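Local coordinates for glycosylation Associate Protein 2 (Streptococcus agalactiae serotype V, PDB 6OYC) that probably acts in the accessory Sec system, as part of a Gap123 complex linked to glycosylation and secretion of a serine-rich adhesin, at residues Ile140-Arg143 against Val149-Tyr152; Gln403-Glu408 against Ala414-Ile419. All blocks are in the same frame, centred on the assembly; numbering follows the deposited sequence.

Contact 1. Residues Ile140-Arg143 against Val149-Tyr152; sequences IQIR and VVNY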
ATOM      1  N   ILE B 140     -14.599  14.151 -14.359  1.00 30.71           N
ATOM      2  CA  ILE B 140     -16.033  14.069 -14.128  1.00 31.20           C
ATOM      3  C   ILE B 140     -16.757  15.021 -15.076  1.00 31.24           C
ATOM      4  O   ILE B 140     -16.327  16.165 -15.291  1.00 30.11           O
ATOM      5  CB  ILE B 140     -16.351  14.363 -12.650  1.00 29.29           C
ATOM      6  CG1 ILE B 140     -15.773  13.257 -11.774  1.00 30.99           C
ATOM      7  CG2 ILE B 140     -17.859  14.501 -12.425  1.00 29.51           C
ATOM      8  CD1 ILE B 140     -16.100  13.395 -10.295  1.00 31.13           C
ATOM      9  N   GLN B 141     -17.831  14.532 -15.685  1.00 27.60           N
ATOM     10  CA  GLN B 141     -18.717  15.351 -16.510  1.00 28.91           C
ATOM     11  C   GLN B 141     -20.073  15.396 -15.805  1.00 28.50           C
ATOM     12  O   GLN B 141     -20.820  14.411 -15.813  1.00 32.14           O
ATOM     13  CB  GLN B 141     -18.822  14.791 -17.925  1.00 27.24           C
ATOM     14  CG  GLN B 141     -17.521  14.873 -18.707  1.00 30.64           C
ATOM     15  CD  GLN B 141     -17.519  14.031 -19.975  1.00 29.47           C
ATOM     16  OE1 GLN B 141     -17.882  12.846 -19.967  1.00 31.25           O
ATOM     17  NE2 GLN B 141     -17.108  14.639 -21.070  1.00 28.72           N
ATOM     18  N   ILE B 142     -20.374  16.527 -15.163  1.00 27.96           N
ATOM     19  CA  ILE B 142     -21.657  16.699 -14.493  1.00 27.30           C
ATOM     20  C   ILE B 142     -22.738  16.888 -15.546  1.00 28.36           C
ATOM     21  O   ILE B 142     -22.481  17.405 -16.638  1.00 31.06           O
ATOM     22  CB  ILE B 142     -21.597  17.899 -13.523  1.00 30.25           C
ATOM     23  CG1 ILE B 142     -20.493  17.685 -12.494  1.00 28.48           C
ATOM     24  CG2 ILE B 142     -22.929  18.103 -12.761  1.00 28.24           C
ATOM     25  CD1 ILE B 142     -19.870  18.993 -12.058  1.00 29.82           C
ATOM     26  N   ARG B 143     -23.949  16.430 -15.247  1.00 27.10           N
ATOM     27  CA  ARG B 143     -25.029  16.670 -16.193  1.00 33.64           C
ATOM     28  C   ARG B 143     -25.199  18.174 -16.380  1.00 32.86           C
ATOM     29  O   ARG B 143     -25.150  18.943 -15.412  1.00 32.92           O
ATOM     30  CB  ARG B 143     -26.324  16.009 -15.732  1.00 34.90           C
ATOM     31  CG  ARG B 143     -27.100  16.715 -14.659  1.00 33.75           C
ATOM     32  CD  ARG B 143     -28.465  16.092 -14.612  1.00 36.41           C
ATOM     33  NE  ARG B 143     -28.952  15.962 -13.253  1.00 39.64           N
ATOM     34  CZ  ARG B 143     -29.643  16.906 -12.629  1.00 41.86           C
ATOM     35  NH1 ARG B 143     -29.910  18.042 -13.257  1.00 38.93           N
ATOM     36  NH2 ARG B 143     -30.068  16.708 -11.391  1.00 38.96           N
ATOM     37  N   VAL B 149     -25.023  24.215  -6.845  1.00 36.56           N
ATOM     38  CA  VAL B 149     -23.708  24.833  -6.798  1.00 40.90           C
ATOM     39  C   VAL B 149     -22.632  23.773  -7.010  1.00 38.55           C
ATOM     40  O   VAL B 149     -22.740  22.628  -6.537  1.00 36.15           O
ATOM     41  CB  VAL B 149     -23.496  25.598  -5.475  1.00 45.74           C
ATOM     42  CG1 VAL B 149     -24.724  26.439  -5.140  1.00 42.05           C
ATOM     43  CG2 VAL B 149     -23.206  24.665  -4.357  1.00 46.74           C
ATOM     44  N   VAL B 150     -21.594  24.165  -7.739  1.00 35.82           N
ATOM     45  CA  VAL B 150     -20.475  23.319  -8.116  1.00 38.26           C
ATOM     46  C   VAL B 150     -19.203  24.046  -7.696  1.00 37.70           C
ATOM     47  O   VAL B 150     -18.944  25.159  -8.174  1.00 38.09           O
ATOM     48  CB  VAL B 150     -20.472  23.050  -9.633  1.00 37.52           C
ATOM     49  CG1 VAL B 150     -19.318  22.148 -10.030  1.00 33.44           C
ATOM     50  CG2 VAL B 150     -21.806  22.490 -10.073  1.00 30.74           C
ATOM     51  N   ASN B 151     -18.422  23.429  -6.799  1.00 37.01           N
ATOM     52  CA  ASN B 151     -17.127  23.935  -6.345  1.00 40.10           C
ATOM     53  C   ASN B 151     -16.065  22.866  -6.513  1.00 37.68           C
ATOM     54  O   ASN B 151     -16.260  21.724  -6.095  1.00 43.02           O
ATOM     55  CB  ASN B 151     -17.106  24.322  -4.850  1.00 40.90           C
ATOM     56  CG  ASN B 151     -18.072  25.415  -4.518  1.00 50.91           C
ATOM     57  OD1 ASN B 151     -18.294  26.332  -5.315  1.00 52.97           O
ATOM     58  ND2 ASN B 151     -18.662  25.338  -3.322  1.00 60.37           N
ATOM     59  N   TYR B 152     -14.921  23.246  -7.058  1.00 36.42           N
ATOM     60  CA  TYR B 152     -13.736  22.407  -7.010  1.00 37.84           C
ATOM     61  C   TYR B 152     -12.841  22.945  -5.909  1.00 43.18           C
ATOM     62  O   TYR B 152     -12.463  24.120  -5.941  1.00 42.19           O
ATOM     63  CB  TYR B 152     -13.015  22.382  -8.349  1.00 33.85           C
ATOM     64  CG  TYR B 152     -13.801  21.603  -9.359  1.00 40.20           C
ATOM     65  CD1 TYR B 152     -14.857  22.204 -10.059  1.00 38.86           C
ATOM     66  CD2 TYR B 152     -13.529  20.259  -9.596  1.00 35.44           C
ATOM     67  CE1 TYR B 152     -15.605  21.504 -10.979  1.00 37.75           C
ATOM     68  CE2 TYR B 152     -14.268  19.541 -10.527  1.00 37.18           C
ATOM     69  CZ  TYR B 152     -15.315  20.166 -11.215  1.00 41.21           C
ATOM     70  OH  TYR B 152     -16.073  19.461 -12.140  1.00 37.78           O
TER
HETATM   71  O   HOH W   1     -14.676  17.881 -13.776  1.00 36.97           O
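Ile142 reaches Val150 because CG1 of Ile142 lies anti to its own carbonyl carbon and beside the backbone N (chi1 -58°). This torsion, with chi2 at 148°, turns CD1 toward the other strand. Val150 answers with CG1, held anti to the backbone N at chi1 -179°. The two side chains meet tip to tip, with Ile142 CD1 and Val150 CG1 3.8 Å apart. Tyr152 brings its ring across from the same strand as Val150. Its hydroxyl is the part that touches, with Tyr152 OH 3.8 Å from Ile142 CD1. The Ile142 methyl therefore meets an apolar tip and a phenol oxygen.

No direct hydrogen bond joins the two segments. A water does so instead. The water lies 2.8 Å from Ile140 O, to which it probably donates. It is also hydrogen-bonded to Tyr152 OH, at 2.7 Å. The water links the phenol to a main-chain carbonyl of the facing strand. The contact is small, burying 124 Å² in all, and lies at the surface.

The backbones do not pair; Ile142 and Val150 have their CA atoms 9.3 Å apart. Each strand belongs to a different antiparallel sheet. Strand 140-142 is an outermost strand of its sheet and pairs with strand 168-180. Strand 149-153 pairs with strand 157-165, where Leu158 touches both Val150 and Tyr152. The contact thus bridges the two sheets by side chains and one water.

Contact 2. Residues Gln403-Glu408 against Ala414-Ile419; sequences QRERLE and ATSLDI
The loop after helix 398-403 folds back here against helix 416-424 and the residues before it, in the part of the chain that carries the mixed sheet of an alpha/beta-hydrolase-like fold. Glu405 carries the contact from the loop side.

The CB of Glu405 is directed at the other segment, and the chain then bends at chi2 (-59°). The bend lays its carboxylate beside the backbone of Ala414. Glu405 OE1 lies 3.5 Å from Ala414 CA and 3.8 Å from Ala414 CB. These are van der Waals contacts, and no hydrogen bond crosses between the segments. The carboxylate has its polar partner next door: Glu405 OE2 accepts a hydrogen bond from Phe413 N. Arg404 adds a long charge pair, with NH1 of Arg404 4.0 Å from OE2 of Glu405. The oxygen sits off the plane of the guanidinium, and the pair rests on charge alone.

The aliphatic part of Glu405 meets the helix. Its CG lies 3.9 Å from Leu417 CD2, and the two side chains cross obliquely. The same CG is 3.9 Å from Ser416 OG. That hydroxyl is hydrogen-bonded to Phe413 O.

Within the loop, two donors grip Gln403 O from opposite faces of its plane. One is Arg406 N. The other is Arg406 NH1, at 3.3 Å with an N-H...O angle of 163°. This folds the Arg406 side chain back over the turn.

Side chains of helix 398-403 touch helix 416-424: Val401 touches Ser416, Ala402 touches Leu417 and Leu398 touches Ile419. Gln403 NE2 bonds to Ser432 OG on helix 429-444.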
ATOM      1  N   GLN B 403       4.527  27.700  -0.915  1.00 57.28           N
ATOM      2  CA  GLN B 403       4.867  29.054  -1.351  1.00 57.62           C
ATOM      3  C   GLN B 403       5.840  29.062  -2.521  1.00 58.83           C
ATOM      4  O   GLN B 403       5.791  29.965  -3.354  1.00 63.05           O
ATOM      5  CB  GLN B 403       5.440  29.841  -0.184  1.00 59.84           C
ATOM      6  CG  GLN B 403       4.441  30.016   0.934  1.00 59.07           C
ATOM      7  CD  GLN B 403       3.344  30.976   0.548  1.00 60.54           C
ATOM      8  OE1 GLN B 403       3.507  31.758  -0.382  1.00 63.74           O
ATOM      9  NE2 GLN B 403       2.217  30.921   1.252  1.00 59.95           N
ATOM     10  N   ARG B 404       6.704  28.060  -2.624  1.00 57.87           N
ATOM     11  CA  ARG B 404       7.581  27.963  -3.783  1.00 63.16           C
ATOM     12  C   ARG B 404       6.810  27.960  -5.104  1.00 61.90           C
ATOM     13  O   ARG B 404       7.418  28.156  -6.162  1.00 62.58           O
ATOM     14  CB  ARG B 404       8.444  26.704  -3.645  1.00 67.78           C
ATOM     15  CG  ARG B 404       9.516  26.521  -4.700  1.00 74.58           C
ATOM     16  CD  ARG B 404       9.383  25.143  -5.315  1.00 80.06           C
ATOM     17  NE  ARG B 404      10.214  24.946  -6.499  1.00 84.94           N
ATOM     18  CZ  ARG B 404       9.889  25.361  -7.721  1.00 91.30           C
ATOM     19  NH1 ARG B 404       8.747  26.014  -7.925  1.00 84.28           N
ATOM     20  NH2 ARG B 404      10.708  25.127  -8.738  1.00 95.83           N
ATOM     21  N   GLU B 405       5.489  27.761  -5.073  1.00 59.68           N
ATOM     22  CA  GLU B 405       4.703  27.770  -6.300  1.00 59.70           C
ATOM     23  C   GLU B 405       4.359  29.180  -6.764  1.00 62.81           C
ATOM     24  O   GLU B 405       4.017  29.362  -7.937  1.00 67.06           O
ATOM     25  CB  GLU B 405       3.422  26.940  -6.127  1.00 57.75           C
ATOM     26  CG  GLU B 405       3.657  25.439  -5.870  1.00 56.49           C
ATOM     27  CD  GLU B 405       4.432  24.761  -6.995  1.00 59.18           C
ATOM     28  OE1 GLU B 405       4.012  24.887  -8.168  1.00 57.64           O
ATOM     29  OE2 GLU B 405       5.461  24.105  -6.709  1.00 61.94           O
ATOM     30  N   ARG B 406       4.451  30.186  -5.890  1.00 62.64           N
ATOM     31  CA  ARG B 406       4.280  31.552  -6.370  1.00 62.44           C
ATOM     32  C   ARG B 406       5.425  31.985  -7.274  1.00 62.16           C
ATOM     33  O   ARG B 406       5.292  32.996  -7.968  1.00 65.44           O
ATOM     34  CB  ARG B 406       4.110  32.531  -5.193  1.00 66.41           C
ATOM     35  CG  ARG B 406       5.410  33.055  -4.576  1.00 78.28           C
ATOM     36  CD  ARG B 406       5.421  32.927  -3.048  1.00 87.75           C
ATOM     37  NE  ARG B 406       6.440  33.755  -2.395  1.00118.52           N
ATOM     38  CZ  ARG B 406       7.686  33.364  -2.139  1.00136.69           C
ATOM     39  NH1 ARG B 406       8.096  32.151  -2.484  1.00137.88           N
ATOM     40  NH2 ARG B 406       8.525  34.192  -1.538  1.00109.80           N
ATOM     41  N   LEU B 407       6.512  31.224  -7.331  1.00 63.94           N
ATOM     42  CA  LEU B 407       7.694  31.591  -8.097  1.00 67.05           C
ATOM     43  C   LEU B 407       7.609  31.068  -9.524  1.00 73.96           C
ATOM     44  O   LEU B 407       6.942  30.073  -9.810  1.00 79.03           O
ATOM     45  CB  LEU B 407       8.964  31.053  -7.427  1.00 70.57           C
ATOM     46  CG  LEU B 407       9.109  31.339  -5.929  1.00 73.77           C
ATOM     47  CD1 LEU B 407      10.297  30.595  -5.330  1.00 67.11           C
ATOM     48  CD2 LEU B 407       9.200  32.850  -5.659  1.00 69.48           C
ATOM     49  N   GLU B 408       8.314  31.749 -10.418  1.00 78.09           N
ATOM     50  CA  GLU B 408       8.371  31.374 -11.831  1.00 85.10           C
ATOM     51  C   GLU B 408       9.585  30.499 -12.116  1.00 90.64           C
ATOM     52  O   GLU B 408      10.379  30.773 -13.012  1.00 96.03           O
ATOM     53  CB  GLU B 408       8.365  32.627 -12.707  1.00 84.78           C
ATOM     54  CG  GLU B 408       8.118  32.407 -14.217  1.00 90.57           C
ATOM     55  CD  GLU B 408       6.786  31.729 -14.549  1.00 90.06           C
ATOM     56  OE1 GLU B 408       6.660  30.501 -14.328  1.00 88.19           O
ATOM     57  OE2 GLU B 408       5.865  32.423 -15.043  1.00 88.77           O
ATOM     58  N   ALA B 414       3.385  21.223  -7.967  1.00 48.39           N
ATOM     59  CA  ALA B 414       2.152  21.986  -7.796  1.00 47.17           C
ATOM     60  C   ALA B 414       1.178  21.318  -6.822  1.00 46.66           C
ATOM     61  O   ALA B 414       0.452  22.012  -6.096  1.00 45.20           O
ATOM     62  CB  ALA B 414       1.503  22.213  -9.158  1.00 45.28           C
ATOM     63  N   THR B 415       1.165  19.978  -6.766  1.00 43.70           N
ATOM     64  CA  THR B 415       0.283  19.243  -5.852  1.00 40.96           C
ATOM     65  C   THR B 415       0.446  19.647  -4.385  1.00 41.67           C
ATOM     66  O   THR B 415      -0.395  19.298  -3.550  1.00 40.93           O
ATOM     67  CB  THR B 415       0.515  17.733  -5.970  1.00 44.84           C
ATOM     68  OG1 THR B 415      -0.396  17.024  -5.111  1.00 37.78           O
ATOM     69  CG2 THR B 415       1.956  17.378  -5.569  1.00 44.64           C
ATOM     70  N   SER B 416       1.525  20.357  -4.045  1.00 42.81           N
ATOM     71  CA  SER B 416       1.696  20.797  -2.663  1.00 41.09           C
ATOM     72  C   SER B 416       0.584  21.750  -2.252  1.00 43.22           C
ATOM     73  O   SER B 416       0.231  21.825  -1.066  1.00 42.88           O
ATOM     74  CB  SER B 416       3.063  21.465  -2.472  1.00 47.78           C
ATOM     75  OG  SER B 416       3.217  22.634  -3.268  1.00 46.17           O
ATOM     76  N   LEU B 417       0.020  22.483  -3.215  1.00 43.54           N
ATOM     77  CA  LEU B 417      -1.115  23.352  -2.915  1.00 42.76           C
ATOM     78  C   LEU B 417      -2.313  22.537  -2.454  1.00 43.32           C
ATOM     79  O   LEU B 417      -3.004  22.910  -1.499  1.00 44.76           O
ATOM     80  CB  LEU B 417      -1.471  24.193  -4.144  1.00 45.18           C
ATOM     81  CG  LEU B 417      -0.317  25.012  -4.734  1.00 46.68           C
ATOM     82  CD1 LEU B 417      -0.804  26.005  -5.771  1.00 44.24           C
ATOM     83  CD2 LEU B 417       0.443  25.731  -3.622  1.00 44.75           C
ATOM     84  N   ASP B 418      -2.567  21.406  -3.113  1.00 44.18           N
ATOM     85  CA  ASP B 418      -3.641  20.527  -2.660  1.00 42.93           C
ATOM     86  C   ASP B 418      -3.325  19.918  -1.305  1.00 41.04           C
ATOM     87  O   ASP B 418      -4.229  19.735  -0.480  1.00 42.27           O
ATOM     88  CB  ASP B 418      -3.886  19.442  -3.699  1.00 39.12           C
ATOM     89  CG  ASP B 418      -4.393  20.014  -5.010  1.00 47.23           C
ATOM     90  OD1 ASP B 418      -5.346  20.842  -4.980  1.00 45.36           O
ATOM     91  OD2 ASP B 418      -3.827  19.650  -6.065  1.00 48.00           O
ATOM     92  N   ILE B 419      -2.052  19.636  -1.040  1.00 42.70           N
ATOM     93  CA  ILE B 419      -1.675  19.116   0.268  1.00 41.90           C
ATOM     94  C   ILE B 419      -1.922  20.158   1.357  1.00 44.78           C
ATOM     95  O   ILE B 419      -2.388  19.824   2.452  1.00 45.39           O
ATOM     96  CB  ILE B 419      -0.218  18.636   0.237  1.00 41.51           C
ATOM     97  CG1 ILE B 419      -0.073  17.550  -0.835  1.00 41.49           C
ATOM     98  CG2 ILE B 419       0.195  18.109   1.599  1.00 41.90           C
ATOM     99  CD1 ILE B 419       1.355  17.043  -1.036  1.00 40.28           C
TER

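How the contacts relate
Contact 1 and contact 2 follow one another along the chain and do not touch. Their centres are 24 Å apart, and their nearest atoms are about 8 Å apart. Contact 1 lies between two antiparallel sheets, while contact 2 belongs to the alpha/beta-hydrolase-like part. A direct link runs between the two regions: Asp418 OD1 of contact 2 accepts a hydrogen bond from Asn155 N, in the turn just after strand 149-153 of contact 1. Asp418 also touches Asn156. Helix 416-424, which contributes to contact 2, therefore meets the hairpin that carries half of contact 1.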